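Local atomic coordinates of spherulin-4 (Aspergillus clavatus, PDB entry 5C5G), a protein that probably acts as a glycoside hydrolase on galactosaminogalactan, the N-acetylgalactosamine-containing polysaccharide whose biosynthesis requires its Aspergillus fumigatus counterpart. Residues L214-I228 and G242-S254. Residues are numbered along the deposited sequence; the frame is centred on the assembly and turned at random.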
ATOM      1  N   LEU A 214     -12.049  16.987  -7.584  1.00 10.47           N
ATOM      2  CA  LEU A 214     -11.418  15.714  -7.262  1.00  9.96           C
ATOM      3  C   LEU A 214     -10.721  15.137  -8.501  1.00 10.27           C
ATOM      4  O   LEU A 214      -9.636  14.558  -8.402  1.00 10.45           O
ATOM      5  CB  LEU A 214     -12.444  14.713  -6.721  1.00 11.27           C
ATOM      6  CG  LEU A 214     -11.866  13.368  -6.268  1.00 10.81           C
ATOM      7  CD1 LEU A 214     -10.824  13.524  -5.157  1.00 11.44           C
ATOM      8  CD2 LEU A 214     -13.006  12.472  -5.804  1.00 12.64           C
ATOM      9  N   ARG A 215     -11.348  15.272  -9.663  1.00  9.85           N
ATOM     10  CA  ARG A 215     -10.725  14.840 -10.905  1.00 10.38           C
ATOM     11  C   ARG A 215      -9.362  15.512 -11.054  1.00 10.52           C
ATOM     12  O   ARG A 215      -8.375  14.848 -11.401  1.00 10.73           O
ATOM     13  CB  ARG A 215     -11.605  15.163 -12.101  1.00 11.48           C
ATOM     14  CG  ARG A 215     -11.028  14.692 -13.432  1.00 11.95           C
ATOM     15  CD  ARG A 215     -12.038  14.953 -14.531  1.00 15.74           C
ATOM     16  NE  ARG A 215     -11.616  14.431 -15.832  1.00 25.00           N
ATOM     17  CZ  ARG A 215     -11.909  13.216 -16.296  1.00 33.06           C
ATOM     18  NH1 ARG A 215     -12.639  12.371 -15.576  1.00 32.69           N
ATOM     19  NH2 ARG A 215     -11.466  12.841 -17.491  1.00 34.04           N
ATOM     20  N   GLY A 216      -9.292  16.817 -10.826  1.00 10.55           N
ATOM     21  CA  GLY A 216      -8.041  17.536 -10.946  1.00 10.45           C
ATOM     22  C   GLY A 216      -6.991  17.020  -9.980  1.00 10.54           C
ATOM     23  O   GLY A 216      -5.835  16.842 -10.360  1.00 11.89           O
ATOM     24  N   LEU A 217      -7.376  16.770  -8.734  1.00 10.64           N
ATOM     25  CA  LEU A 217      -6.436  16.230  -7.758  1.00  9.97           C
ATOM     26  C   LEU A 217      -5.902  14.872  -8.204  1.00  9.64           C
ATOM     27  O   LEU A 217      -4.692  14.647  -8.171  1.00 10.49           O
ATOM     28  CB  LEU A 217      -7.090  16.131  -6.387  1.00 10.68           C
ATOM     29  CG  LEU A 217      -6.225  15.483  -5.290  1.00 10.62           C
ATOM     30  CD1 LEU A 217      -4.955  16.252  -5.058  1.00 12.02           C
ATOM     31  CD2 LEU A 217      -7.017  15.363  -4.000  1.00 12.21           C
ATOM     32  N   VAL A 218      -6.785  13.978  -8.620  1.00  9.76           N
ATOM     33  CA  VAL A 218      -6.342  12.659  -9.052  1.00  9.40           C
ATOM     34  C   VAL A 218      -5.376  12.763 -10.233  1.00  9.87           C
ATOM     35  O   VAL A 218      -4.348  12.083 -10.248  1.00  9.97           O
ATOM     36  CB  VAL A 218      -7.538  11.751  -9.355  1.00  8.80           C
ATOM     37  CG1 VAL A 218      -7.101  10.445  -9.986  1.00 11.31           C
ATOM     38  CG2 VAL A 218      -8.314  11.461  -8.068  1.00 10.06           C
ATOM     39  N   LYS A 219      -5.690  13.599 -11.217  1.00  9.81           N
ATOM     40  CA  LYS A 219      -4.795  13.780 -12.348  1.00 10.31           C
ATOM     41  C   LYS A 219      -3.425  14.283 -11.900  1.00 10.50           C
ATOM     42  O   LYS A 219      -2.392  13.804 -12.363  1.00 10.46           O
ATOM     43  CB  LYS A 219      -5.414  14.765 -13.326  1.00 12.75           C
ATOM     44  CG  LYS A 219      -4.583  14.987 -14.557  1.00 14.11           C
ATOM     45  CD  LYS A 219      -5.346  15.765 -15.606  1.00 16.24           C
ATOM     46  CE  LYS A 219      -4.509  16.006 -16.833  1.00 23.20           C
ATOM     47  NZ  LYS A 219      -5.311  16.674 -17.897  1.00 32.10           N
ATOM     48  N   GLN A 220      -3.411  15.261 -10.999  1.00  9.82           N
ATOM     49  CA  GLN A 220      -2.148  15.831 -10.542  1.00 10.18           C
ATOM     50  C   GLN A 220      -1.278  14.758  -9.893  1.00  9.47           C
ATOM     51  O   GLN A 220      -0.070  14.703 -10.112  1.00 10.45           O
ATOM     52  CB  GLN A 220      -2.371  16.969  -9.544  1.00 11.46           C
ATOM     53  CG  GLN A 220      -2.954  18.211 -10.149  1.00 14.69           C
ATOM     54  CD  GLN A 220      -3.572  19.103  -9.100  1.00 24.09           C
ATOM     55  OE1 GLN A 220      -3.043  19.251  -7.993  1.00 19.82           O
ATOM     56  NE2 GLN A 220      -4.707  19.695  -9.436  1.00 21.92           N
ATOM     57  N   VAL A 221      -1.879  13.904  -9.068  1.00  9.40           N
ATOM     58  CA  VAL A 221      -1.111  12.889  -8.359  1.00  9.03           C
ATOM     59  C   VAL A 221      -0.684  11.763  -9.304  1.00  8.42           C
ATOM     60  O   VAL A 221       0.421  11.251  -9.184  1.00  9.34           O
ATOM     61  CB  VAL A 221      -1.874  12.380  -7.105  1.00  9.61           C
ATOM     62  CG1 VAL A 221      -1.050  11.386  -6.331  1.00  9.82           C
ATOM     63  CG2 VAL A 221      -2.239  13.563  -6.184  1.00 10.64           C
ATOM     64  N   ARG A 222      -1.543  11.393 -10.248  1.00  9.00           N
ATOM     65  CA  ARG A 222      -1.183  10.365 -11.218  1.00  9.28           C
ATOM     66  C   ARG A 222       0.093  10.709 -11.963  1.00  9.22           C
ATOM     67  O   ARG A 222       0.835   9.824 -12.372  1.00  9.93           O
ATOM     68  CB  ARG A 222      -2.347  10.106 -12.196  1.00  9.99           C
ATOM     69  CG  ARG A 222      -3.411   9.185 -11.607  1.00 10.19           C
ATOM     70  CD  ARG A 222      -4.642   9.053 -12.451  1.00 10.34           C
ATOM     71  NE  ARG A 222      -4.345   8.506 -13.762  1.00 10.57           N
ATOM     72  CZ  ARG A 222      -5.271   8.068 -14.599  1.00 11.59           C
ATOM     73  NH1 ARG A 222      -6.558   8.068 -14.257  1.00 12.64           N
ATOM     74  NH2 ARG A 222      -4.911   7.647 -15.795  1.00 11.91           N
ATOM     75  N   GLN A 223       0.352  11.990 -12.181  1.00  9.83           N
ATOM     76  CA  GLN A 223       1.543  12.352 -12.912  1.00 10.75           C
ATOM     77  C   GLN A 223       2.819  11.939 -12.191  1.00 10.32           C
ATOM     78  O   GLN A 223       3.825  11.646 -12.845  1.00 12.48           O
ATOM     79  CB  GLN A 223       1.572  13.848 -13.149  1.00 13.94           C
ATOM     80  CG  GLN A 223       2.663  14.291 -14.107  1.00 24.83           C
ATOM     81  CD  GLN A 223       2.590  15.774 -14.433  1.00 44.60           C
ATOM     82  OE1 GLN A 223       2.165  16.586 -13.609  1.00 50.50           O
ATOM     83  NE2 GLN A 223       2.996  16.132 -15.649  1.00 44.05           N
ATOM     84  N   VAL A 224       2.773  11.935 -10.867  1.00  9.89           N
ATOM     85  CA  VAL A 224       3.983  11.808 -10.058  1.00 11.20           C
ATOM     86  C   VAL A 224       4.078  10.527  -9.242  1.00  9.96           C
ATOM     87  O   VAL A 224       5.160  10.229  -8.734  1.00 10.17           O
ATOM     88  CB  VAL A 224       4.183  13.032  -9.120  1.00 12.03           C
ATOM     89  CG1 VAL A 224       4.422  14.277  -9.933  1.00 13.13           C
ATOM     90  CG2 VAL A 224       3.013  13.221  -8.193  1.00 11.46           C
ATOM     91  N   ALA A 225       2.990   9.767  -9.110  1.00  8.91           N
ATOM     92  CA  ALA A 225       2.994   8.572  -8.269  1.00  8.96           C
ATOM     93  C   ALA A 225       2.210   7.451  -8.929  1.00  8.66           C
ATOM     94  O   ALA A 225       1.052   7.637  -9.317  1.00  9.71           O
ATOM     95  CB  ALA A 225       2.399   8.873  -6.911  1.00  9.86           C
ATOM     96  N   ASP A 226       2.829   6.285  -9.045  1.00  8.72           N
ATOM     97  CA  ASP A 226       2.207   5.147  -9.716  1.00  8.95           C
ATOM     98  C   ASP A 226       1.269   4.364  -8.809  1.00  8.68           C
ATOM     99  O   ASP A 226       0.584   3.474  -9.298  1.00  9.83           O
ATOM    100  CB  ASP A 226       3.286   4.217 -10.258  1.00 10.76           C
ATOM    101  CG  ASP A 226       2.746   3.147 -11.182  1.00 12.22           C
ATOM    102  OD1 ASP A 226       2.095   3.505 -12.191  1.00 13.29           O
ATOM    103  OD2 ASP A 226       3.008   1.945 -10.918  1.00 13.66           O
ATOM    104  N   GLU A 227       1.220   4.678  -7.513  1.00  9.02           N
ATOM    105  CA  GLU A 227       0.234   4.081  -6.607  1.00  8.21           C
ATOM    106  C   GLU A 227      -0.322   5.183  -5.738  1.00  9.02           C
ATOM    107  O   GLU A 227       0.444   6.015  -5.260  1.00  8.91           O
ATOM    108  CB  GLU A 227       0.822   2.953  -5.748  1.00 10.40           C
ATOM    109  CG  GLU A 227       1.757   2.040  -6.529  1.00 12.60           C
ATOM    110  CD  GLU A 227       1.831   0.614  -6.041  1.00 14.02           C
ATOM    111  OE1 GLU A 227       0.852   0.133  -5.419  1.00 15.21           O
ATOM    112  OE2 GLU A 227       2.861  -0.028  -6.304  1.00 15.49           O
ATOM    113  N   ILE A 228      -1.643   5.217  -5.560  1.00  8.11           N
ATOM    114  CA  ILE A 228      -2.306   6.344  -4.918  1.00  7.22           C
ATOM    115  C   ILE A 228      -3.467   5.876  -4.040  1.00  7.82           C
ATOM    116  O   ILE A 228      -4.267   5.042  -4.467  1.00  8.60           O
ATOM    117  CB  ILE A 228      -2.884   7.302  -5.971  1.00  8.72           C
ATOM    118  CG1 ILE A 228      -1.788   7.785  -6.922  1.00  9.34           C
ATOM    119  CG2 ILE A 228      -3.596   8.466  -5.300  1.00  9.31           C
ATOM    120  CD1 ILE A 228      -2.307   8.573  -8.098  1.00  9.46           C
ATOM    121  N   GLY A 242     -13.978   6.236   2.596  1.00 11.69           N
ATOM    122  CA  GLY A 242     -14.383   7.621   2.502  1.00 12.45           C
ATOM    123  C   GLY A 242     -15.646   7.788   1.692  1.00 13.73           C
ATOM    124  O   GLY A 242     -16.029   6.920   0.899  1.00 13.43           O
ATOM    125  N   GLY A 243     -16.286   8.935   1.868  1.00 13.43           N
ATOM    126  CA  GLY A 243     -17.533   9.209   1.193  1.00 14.85           C
ATOM    127  C   GLY A 243     -17.460   9.303  -0.315  1.00 15.37           C
ATOM    128  O   GLY A 243     -18.501   9.242  -0.966  1.00 17.12           O
ATOM    129  N   GLN A 244     -16.258   9.451  -0.865  1.00 12.33           N
ATOM    130  CA  GLN A 244     -16.073   9.518  -2.316  1.00 12.99           C
ATOM    131  C   GLN A 244     -15.161   8.405  -2.811  1.00 12.07           C
ATOM    132  O   GLN A 244     -14.501   8.532  -3.827  1.00 12.07           O
ATOM    133  CB  GLN A 244     -15.538  10.893  -2.716  1.00 13.72           C
ATOM    134  CG  GLN A 244     -16.586  11.976  -2.457  1.00 17.43           C
ATOM    135  CD  GLN A 244     -16.097  13.361  -2.774  1.00 18.68           C
ATOM    136  OE1 GLN A 244     -15.724  13.653  -3.910  1.00 18.54           O
ATOM    137  NE2 GLN A 244     -16.075  14.221  -1.764  1.00 19.81           N
ATOM    138  N   TRP A 245     -15.127   7.299  -2.076  1.00 11.03           N
ATOM    139  CA  TRP A 245     -14.306   6.158  -2.458  1.00 10.82           C
ATOM    140  C   TRP A 245     -14.623   5.660  -3.875  1.00 11.28           C
ATOM    141  O   TRP A 245     -13.721   5.473  -4.693  1.00 11.49           O
ATOM    142  CB  TRP A 245     -14.500   5.056  -1.422  1.00 12.05           C
ATOM    143  CG  TRP A 245     -14.021   3.685  -1.801  1.00 10.85           C
ATOM    144  CD1 TRP A 245     -14.801   2.593  -2.003  1.00 12.40           C
ATOM    145  CD2 TRP A 245     -12.670   3.257  -1.981  1.00 10.90           C
ATOM    146  NE1 TRP A 245     -14.023   1.501  -2.294  1.00 12.36           N
ATOM    147  CE2 TRP A 245     -12.711   1.886  -2.297  1.00 11.72           C
ATOM    148  CE3 TRP A 245     -11.435   3.895  -1.914  1.00 11.39           C
ATOM    149  CZ2 TRP A 245     -11.560   1.141  -2.554  1.00 12.08           C
ATOM    150  CZ3 TRP A 245     -10.288   3.148  -2.176  1.00 11.54           C
ATOM    151  CH2 TRP A 245     -10.366   1.787  -2.470  1.00 11.54           C
ATOM    152  N   SER A 246     -15.896   5.466  -4.187  1.00 11.70           N
ATOM    153  CA  SER A 246     -16.244   4.954  -5.508  1.00 14.31           C
ATOM    154  C   SER A 246     -15.857   5.966  -6.592  1.00 13.12           C
ATOM    155  O   SER A 246     -15.408   5.578  -7.664  1.00 13.03           O
ATOM    156  CB  SER A 246     -17.723   4.568  -5.597  1.00 21.79           C
ATOM    157  OG  SER A 246     -18.556   5.652  -5.274  1.00 32.65           O
ATOM    158  N   GLU A 247     -16.060   7.255  -6.317  1.00 12.43           N
ATOM    159  CA  GLU A 247     -15.709   8.304  -7.267  1.00 13.22           C
ATOM    160  C   GLU A 247     -14.198   8.341  -7.489  1.00 11.74           C
ATOM    161  O   GLU A 247     -13.740   8.483  -8.616  1.00 11.93           O
ATOM    162  CB  GLU A 247     -16.211   9.672  -6.790  1.00 13.11           C
ATOM    163  CG  GLU A 247     -17.714   9.849  -6.878  1.00 17.78           C
ATOM    164  CD  GLU A 247     -18.488   9.318  -5.676  1.00 18.81           C
ATOM    165  OE1 GLU A 247     -17.937   8.644  -4.784  1.00 17.99           O
ATOM    166  OE2 GLU A 247     -19.709   9.578  -5.640  1.00 24.80           O
ATOM    167  N   PHE A 248     -13.430   8.224  -6.414  1.00 10.78           N
ATOM    168  CA  PHE A 248     -11.986   8.157  -6.521  1.00 10.80           C
ATOM    169  C   PHE A 248     -11.555   7.004  -7.427  1.00 10.10           C
ATOM    170  O   PHE A 248     -10.764   7.194  -8.339  1.00 10.58           O
ATOM    171  CB  PHE A 248     -11.364   8.031  -5.118  1.00 10.87           C
ATOM    172  CG  PHE A 248      -9.936   7.572  -5.111  1.00  9.46           C
ATOM    173  CD1 PHE A 248      -8.945   8.287  -5.755  1.00 10.37           C
ATOM    174  CD2 PHE A 248      -9.589   6.402  -4.476  1.00 10.44           C
ATOM    175  CE1 PHE A 248      -7.632   7.827  -5.751  1.00 11.05           C
ATOM    176  CE2 PHE A 248      -8.282   5.961  -4.464  1.00 10.74           C
ATOM    177  CZ  PHE A 248      -7.312   6.674  -5.110  1.00 10.44           C
ATOM    178  N   VAL A 249     -12.079   5.806  -7.186  1.00 10.22           N
ATOM    179  CA  VAL A 249     -11.660   4.677  -7.995  1.00 11.12           C
ATOM    180  C   VAL A 249     -12.122   4.857  -9.451  1.00 11.04           C
ATOM    181  O   VAL A 249     -11.391   4.514 -10.376  1.00 11.40           O
ATOM    182  CB  VAL A 249     -12.106   3.345  -7.397  1.00 10.24           C
ATOM    183  CG1 VAL A 249     -11.611   2.195  -8.270  1.00 12.18           C
ATOM    184  CG2 VAL A 249     -11.546   3.203  -5.997  1.00 11.69           C
ATOM    185  N   ASP A 250     -13.307   5.420  -9.668  1.00 11.72           N
ATOM    186  CA  ASP A 250     -13.763   5.702 -11.028  1.00 13.38           C
ATOM    187  C   ASP A 250     -12.767   6.614 -11.753  1.00 12.14           C
ATOM    188  O   ASP A 250     -12.500   6.445 -12.942  1.00 12.78           O
ATOM    189  CB  ASP A 250     -15.145   6.387 -11.040  1.00 14.20           C
ATOM    190  CG  ASP A 250     -16.302   5.430 -10.765  1.00 34.80           C
ATOM    191  OD1 ASP A 250     -16.103   4.199 -10.758  1.00 41.55           O
ATOM    192  OD2 ASP A 250     -17.434   5.928 -10.577  1.00 39.47           O
ATOM    193  N   LEU A 251     -12.232   7.597 -11.044  1.00 11.33           N
ATOM    194  CA  LEU A 251     -11.277   8.516 -11.649  1.00 11.64           C
ATOM    195  C   LEU A 251      -9.952   7.819 -11.912  1.00 11.25           C
ATOM    196  O   LEU A 251      -9.264   8.112 -12.891  1.00 12.55           O
ATOM    197  CB  LEU A 251     -11.048   9.720 -10.738  1.00 12.78           C
ATOM    198  CG  LEU A 251     -12.236  10.668 -10.691  1.00 13.47           C
ATOM    199  CD1 LEU A 251     -12.091  11.592  -9.491  1.00 14.16           C
ATOM    200  CD2 LEU A 251     -12.352  11.466 -11.992  1.00 16.82           C
HETATM  201  N   MSE A 252      -9.584   6.883 -11.053  1.00 10.43           N
HETATM  202  CA  MSE A 252      -8.387   6.085 -11.280  1.00 11.16           C
HETATM  203  C   MSE A 252      -8.555   5.190 -12.507  1.00 12.25           C
HETATM  204  O   MSE A 252      -7.574   4.891 -13.190  1.00 13.06           O
HETATM  205  CB  MSE A 252      -8.029   5.286 -10.025  1.00 10.19           C
HETATM  206  CG  MSE A 252      -7.666   6.208  -8.858  1.00 11.06           C
HETATM  207 SE   MSE A 252      -5.861   6.943  -9.013  0.90 10.53          SE
HETATM  208  CE  MSE A 252      -4.918   5.344  -8.495  1.00 10.90           C
ATOM    209  N   ALA A 253      -9.792   4.786 -12.804  1.00 11.77           N
ATOM    210  CA  ALA A 253     -10.102   3.954 -13.959  1.00 12.87           C
ATOM    211  C   ALA A 253     -10.185   4.746 -15.256  1.00 17.03           C
ATOM    212  O   ALA A 253     -10.247   4.158 -16.327  1.00 19.87           O
ATOM    213  CB  ALA A 253     -11.421   3.237 -13.732  1.00 14.86           C
ATOM    214  N   SER A 254     -10.181   6.071 -15.154  1.00 16.04           N
ATOM    215  CA  SER A 254     -10.384   6.964 -16.292  1.00 16.48           C
ATOM    216  C   SER A 254      -9.082   7.337 -17.000  1.00 16.57           C
ATOM    217  O   SER A 254      -7.982   7.094 -16.497  1.00 15.88           O
ATOM    218  CB  SER A 254     -11.083   8.228 -15.801  1.00 18.12           C
ATOM    219  OG  SER A 254     -12.372   7.915 -15.301  1.00 21.19           O
ATOM    220  OXT SER A 254      -9.133   7.897 -18.107  1.00 19.93           O
TER
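Leu-251 packs against Leu-214, Arg-215 and Val-218 where the last two helices of a (beta/alpha)8 barrel meet on its outer wall. Helix 245-252, which follows strand 227-230, crosses segment 214-224 of the preceding helix at -50°, the axes of the two segments approaching to 9.9 Å.

Followed outward, the Leu-251 side chain spreads over one flank of segment 214-224. CB faces both methyls of Val-218. CG lies anti to the carbonyl carbon (chi1 -72°), and beyond it the two branches part: CD1 reaches Leu-214 CG at 3.7 Å and also touches Val-218 CG2, whereas CD2 lies along the CB and CG of Arg-215 and stands 3.7 Å from its NH1. Arg-215 carries its other terminal nitrogen, NH2, to the carbonyl oxygen of His-2.

Nearer the strands, Ile-228 of strand 227-230 joins the apolar layer. Selenomethionine Met-252, its chain curling beyond CG, sets SE 3.8 Å from Val-218 CG1 and folds CE against Ile-228 CB, also at 3.8 Å. The Phe-248 ring offers its edge to Val-218 CG2 and to the Ile-228 carbonyl oxygen.

Arg-222, held through NE by Pro-6 O, meets the C-terminal carboxylate with both terminal nitrogens on one oxygen. NH1 donates a hydrogen bond to Ser-254 O at 2.8 Å (159° at the hydrogen) from above the carbonyl plane; NH2 gives Ser-254 O a longer, more bent one, 3.2 Å, in that plane.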